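Local structure of cellulosomal scaffoldin (Bacteroides cellulosolvens, 1TYJ) at residues D16-T21 / T42-W47. The protein is a scaffoldin whose type-II cohesin module, a beta sandwich, probably binds dockerin modules to help assemble the cellulosome. Sequence-based numbering, arbitrary orientation.
Sequences DKVTLT and TYLQPW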
ATOM      1  N   ASP A  16       4.335  12.300 -16.098  1.00 19.00           N
ATOM      2  CA  ASP A  16       5.364  11.690 -15.243  1.00 19.62           C
ATOM      3  C   ASP A  16       4.740  10.590 -14.397  1.00 19.54           C
ATOM      4  O   ASP A  16       3.518  10.596 -14.150  1.00 19.83           O
ATOM      5  CB  ASP A  16       5.964  12.748 -14.289  1.00 20.06           C
ATOM      6  CG  ASP A  16       6.958  13.682 -14.986  1.00 22.52           C
ATOM      7  OD1 ASP A  16       7.288  13.440 -16.175  1.00 24.11           O
ATOM      8  OD2 ASP A  16       7.414  14.653 -14.324  1.00 24.31           O
ATOM      9  N   LYS A  17       5.593   9.685 -13.906  1.00 20.15           N
ATOM     10  CA  LYS A  17       5.137   8.622 -13.009  1.00 19.98           C
ATOM     11  C   LYS A  17       5.700   8.964 -11.628  1.00 19.78           C
ATOM     12  O   LYS A  17       6.860   9.439 -11.508  1.00 21.64           O
ATOM     13  CB  LYS A  17       5.729   7.274 -13.401  1.00 21.43           C
ATOM     14  CG  LYS A  17       5.552   6.851 -14.838  1.00 25.80           C
ATOM     15  CD  LYS A  17       4.185   6.391 -15.148  1.00 27.90           C
ATOM     16  CE  LYS A  17       4.064   6.113 -16.671  1.00 32.05           C
ATOM     17  NZ  LYS A  17       5.031   5.107 -17.240  1.00 33.35           N
ATOM     18  N   VAL A  18       4.903   8.734 -10.594  1.00 17.03           N
ATOM     19  CA  VAL A  18       5.361   8.948  -9.229  1.00 16.07           C
ATOM     20  C   VAL A  18       4.957   7.720  -8.428  1.00 16.01           C
ATOM     21  O   VAL A  18       3.842   7.218  -8.598  1.00 16.45           O
ATOM     22  CB  VAL A  18       4.727  10.273  -8.631  1.00 15.86           C
ATOM     23  CG1 VAL A  18       3.191  10.376  -8.852  1.00 18.83           C
ATOM     24  CG2 VAL A  18       5.103  10.424  -7.140  1.00 19.36           C
ATOM     25  N   THR A  19       5.888   7.220  -7.611  1.00 15.86           N
ATOM     26  CA  THR A  19       5.652   5.977  -6.875  1.00 15.41           C
ATOM     27  C   THR A  19       5.555   6.199  -5.365  1.00 16.09           C
ATOM     28  O   THR A  19       6.421   6.867  -4.773  1.00 16.81           O
ATOM     29  CB  THR A  19       6.733   4.964  -7.237  1.00 16.00           C
ATOM     30  OG1 THR A  19       6.678   4.732  -8.651  1.00 17.70           O
ATOM     31  CG2 THR A  19       6.570   3.626  -6.481  1.00 17.44           C
ATOM     32  N   LEU A  20       4.482   5.671  -4.775  1.00 15.69           N
ATOM     33  CA  LEU A  20       4.330   5.585  -3.331  1.00 16.34           C
ATOM     34  C   LEU A  20       4.867   4.220  -2.886  1.00 16.76           C
ATOM     35  O   LEU A  20       4.275   3.181  -3.211  1.00 16.27           O
ATOM     36  CB  LEU A  20       2.840   5.665  -2.989  1.00 16.34           C
ATOM     37  CG  LEU A  20       2.484   5.753  -1.487  1.00 17.25           C
ATOM     38  CD1 LEU A  20       2.938   7.125  -0.932  1.00 18.99           C
ATOM     39  CD2 LEU A  20       0.983   5.547  -1.239  1.00 18.46           C
ATOM     40  N   THR A  21       5.977   4.213  -2.151  1.00 16.91           N
ATOM     41  CA  THR A  21       6.459   2.985  -1.551  1.00 16.66           C
ATOM     42  C   THR A  21       5.846   2.916  -0.147  1.00 16.68           C
ATOM     43  O   THR A  21       5.884   3.912   0.617  1.00 16.95           O
ATOM     44  CB  THR A  21       7.978   2.990  -1.489  1.00 17.09           C
ATOM     45  OG1 THR A  21       8.522   2.958  -2.823  1.00 17.93           O
ATOM     46  CG2 THR A  21       8.486   1.761  -0.715  1.00 18.05           C
ATOM     47  N   THR A  42      -8.902  12.991 -10.586  1.00 19.35           N
ATOM     48  CA  THR A  42      -8.709  14.148 -11.466  1.00 19.92           C
ATOM     49  C   THR A  42      -7.246  14.262 -11.898  1.00 18.94           C
ATOM     50  O   THR A  42      -6.964  14.663 -13.028  1.00 20.10           O
ATOM     51  CB  THR A  42      -9.156  15.422 -10.742  1.00 19.98           C
ATOM     52  OG1 THR A  42     -10.549  15.299 -10.439  1.00 22.37           O
ATOM     53  CG2 THR A  42      -8.919  16.702 -11.580  1.00 21.27           C
ATOM     54  N   TYR A  43      -6.310  13.896 -11.014  1.00 17.72           N
ATOM     55  CA  TYR A  43      -4.894  14.160 -11.266  1.00 17.39           C
ATOM     56  C   TYR A  43      -4.053  12.937 -11.512  1.00 17.09           C
ATOM     57  O   TYR A  43      -2.983  13.053 -12.102  1.00 17.07           O
ATOM     58  CB  TYR A  43      -4.271  14.945 -10.101  1.00 17.30           C
ATOM     59  CG  TYR A  43      -4.964  16.280  -9.906  1.00 17.78           C
ATOM     60  CD1 TYR A  43      -5.918  16.458  -8.896  1.00 18.58           C
ATOM     61  CD2 TYR A  43      -4.684  17.350 -10.771  1.00 18.42           C
ATOM     62  CE1 TYR A  43      -6.573  17.703  -8.736  1.00 21.32           C
ATOM     63  CE2 TYR A  43      -5.330  18.566 -10.622  1.00 20.15           C
ATOM     64  CZ  TYR A  43      -6.268  18.731  -9.612  1.00 18.32           C
ATOM     65  OH  TYR A  43      -6.895  19.949  -9.473  1.00 23.43           O
ATOM     66  N   LEU A  44      -4.510  11.785 -11.014  1.00 16.64           N
ATOM     67  CA  LEU A  44      -3.658  10.579 -10.946  1.00 16.61           C
ATOM     68  C   LEU A  44      -4.359   9.349 -11.505  1.00 17.18           C
ATOM     69  O   LEU A  44      -5.559   9.140 -11.288  1.00 17.21           O
ATOM     70  CB  LEU A  44      -3.273  10.290  -9.474  1.00 16.86           C
ATOM     71  CG  LEU A  44      -2.411  11.390  -8.840  1.00 15.53           C
ATOM     72  CD1 LEU A  44      -2.371  11.141  -7.363  1.00 18.24           C
ATOM     73  CD2 LEU A  44      -0.956  11.368  -9.410  1.00 16.70           C
ATOM     74  N   GLN A  45      -3.565   8.515 -12.163  1.00 17.46           N
ATOM     75  CA  GLN A  45      -4.019   7.240 -12.711  1.00 17.27           C
ATOM     76  C   GLN A  45      -3.059   6.121 -12.299  1.00 16.81           C
ATOM     77  O   GLN A  45      -1.892   6.090 -12.739  1.00 16.17           O
ATOM     78  CB  GLN A  45      -4.101   7.355 -14.234  1.00 17.84           C
ATOM     79  CG  GLN A  45      -4.576   6.073 -14.911  1.00 21.35           C
ATOM     80  CD  GLN A  45      -4.695   6.220 -16.409  1.00 29.02           C
ATOM     81  OE1 GLN A  45      -5.745   5.942 -16.970  1.00 35.48           O
ATOM     82  NE2 GLN A  45      -3.617   6.624 -17.059  1.00 27.93           N
ATOM     83  N   PRO A  46      -3.528   5.178 -11.445  1.00 16.58           N
ATOM     84  CA  PRO A  46      -2.627   4.091 -11.047  1.00 16.16           C
ATOM     85  C   PRO A  46      -2.087   3.353 -12.279  1.00 16.08           C
ATOM     86  O   PRO A  46      -2.852   3.056 -13.200  1.00 16.47           O
ATOM     87  CB  PRO A  46      -3.525   3.168 -10.199  1.00 16.98           C
ATOM     88  CG  PRO A  46      -4.632   4.119  -9.662  1.00 16.74           C
ATOM     89  CD  PRO A  46      -4.867   5.064 -10.826  1.00 16.61           C
ATOM     90  N   TRP A  47      -0.794   3.023 -12.253  1.00 15.87           N
ATOM     91  CA  TRP A  47      -0.074   2.579 -13.448  1.00 17.23           C
ATOM     92  C   TRP A  47       0.718   1.342 -13.162  1.00 18.33           C
ATOM     93  O   TRP A  47       1.527   1.314 -12.239  1.00 17.87           O
ATOM     94  CB  TRP A  47       0.864   3.699 -13.927  1.00 17.94           C
ATOM     95  CG  TRP A  47       1.272   3.458 -15.359  1.00 18.92           C
ATOM     96  CD1 TRP A  47       2.422   2.892 -15.797  1.00 21.73           C
ATOM     97  CD2 TRP A  47       0.490   3.763 -16.496  1.00 20.25           C
ATOM     98  NE1 TRP A  47       2.410   2.838 -17.170  1.00 21.13           N
ATOM     99  CE2 TRP A  47       1.233   3.369 -17.629  1.00 21.07           C
ATOM    100  CE3 TRP A  47      -0.763   4.359 -16.674  1.00 20.95           C
ATOM    101  CZ2 TRP A  47       0.751   3.527 -18.938  1.00 21.67           C
ATOM    102  CZ3 TRP A  47      -1.260   4.509 -17.981  1.00 22.21           C
ATOM    103  CH2 TRP A  47      -0.489   4.098 -19.096  1.00 21.21           C
TER
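Lys17 lays the end of its aliphatic chain across the indole of Trp47, with CE 3.8 Å from the centroid of the five-membered ring and 16° off its normal, a CH-pi contact over the face. A lysine suits this place because its methylenes can pack on an aromatic surface while the ammonium comes to lie above the N-H rim, not in the ring plane. Lys17 NZ is 3.5 Å from Trp47 NE1, but both are donors and no bond joins them. Bends at chi2 (-75°) and chi4 (58°) curl the lysine chain onto the ring. On the buried side, Val18 CG1 and Leu44 CD2 meet more loosely, at 4.3 Å; both residues are apolar and also touch Leu128 of strand 126-131, joining the core between the two sheets of the sandwich. Tryptophan suits its position by offering a broad face to the methylenes and an N-H to Asp52 OD1, with which the ammonium also makes a long, weak ion pair. Replacing Trp47 by an alanine would probably leave the Lys17 methylenes without their platform and Asp52 without the indole donor. No backbone hydrogen bond links the two segments: strand 108-117 runs between them, antiparallel to both 17-25 and 44-48, and its Lys116 makes a cation-pi contact with Trp47, so the contact bridges second-neighbour strands of one cohesin sheet.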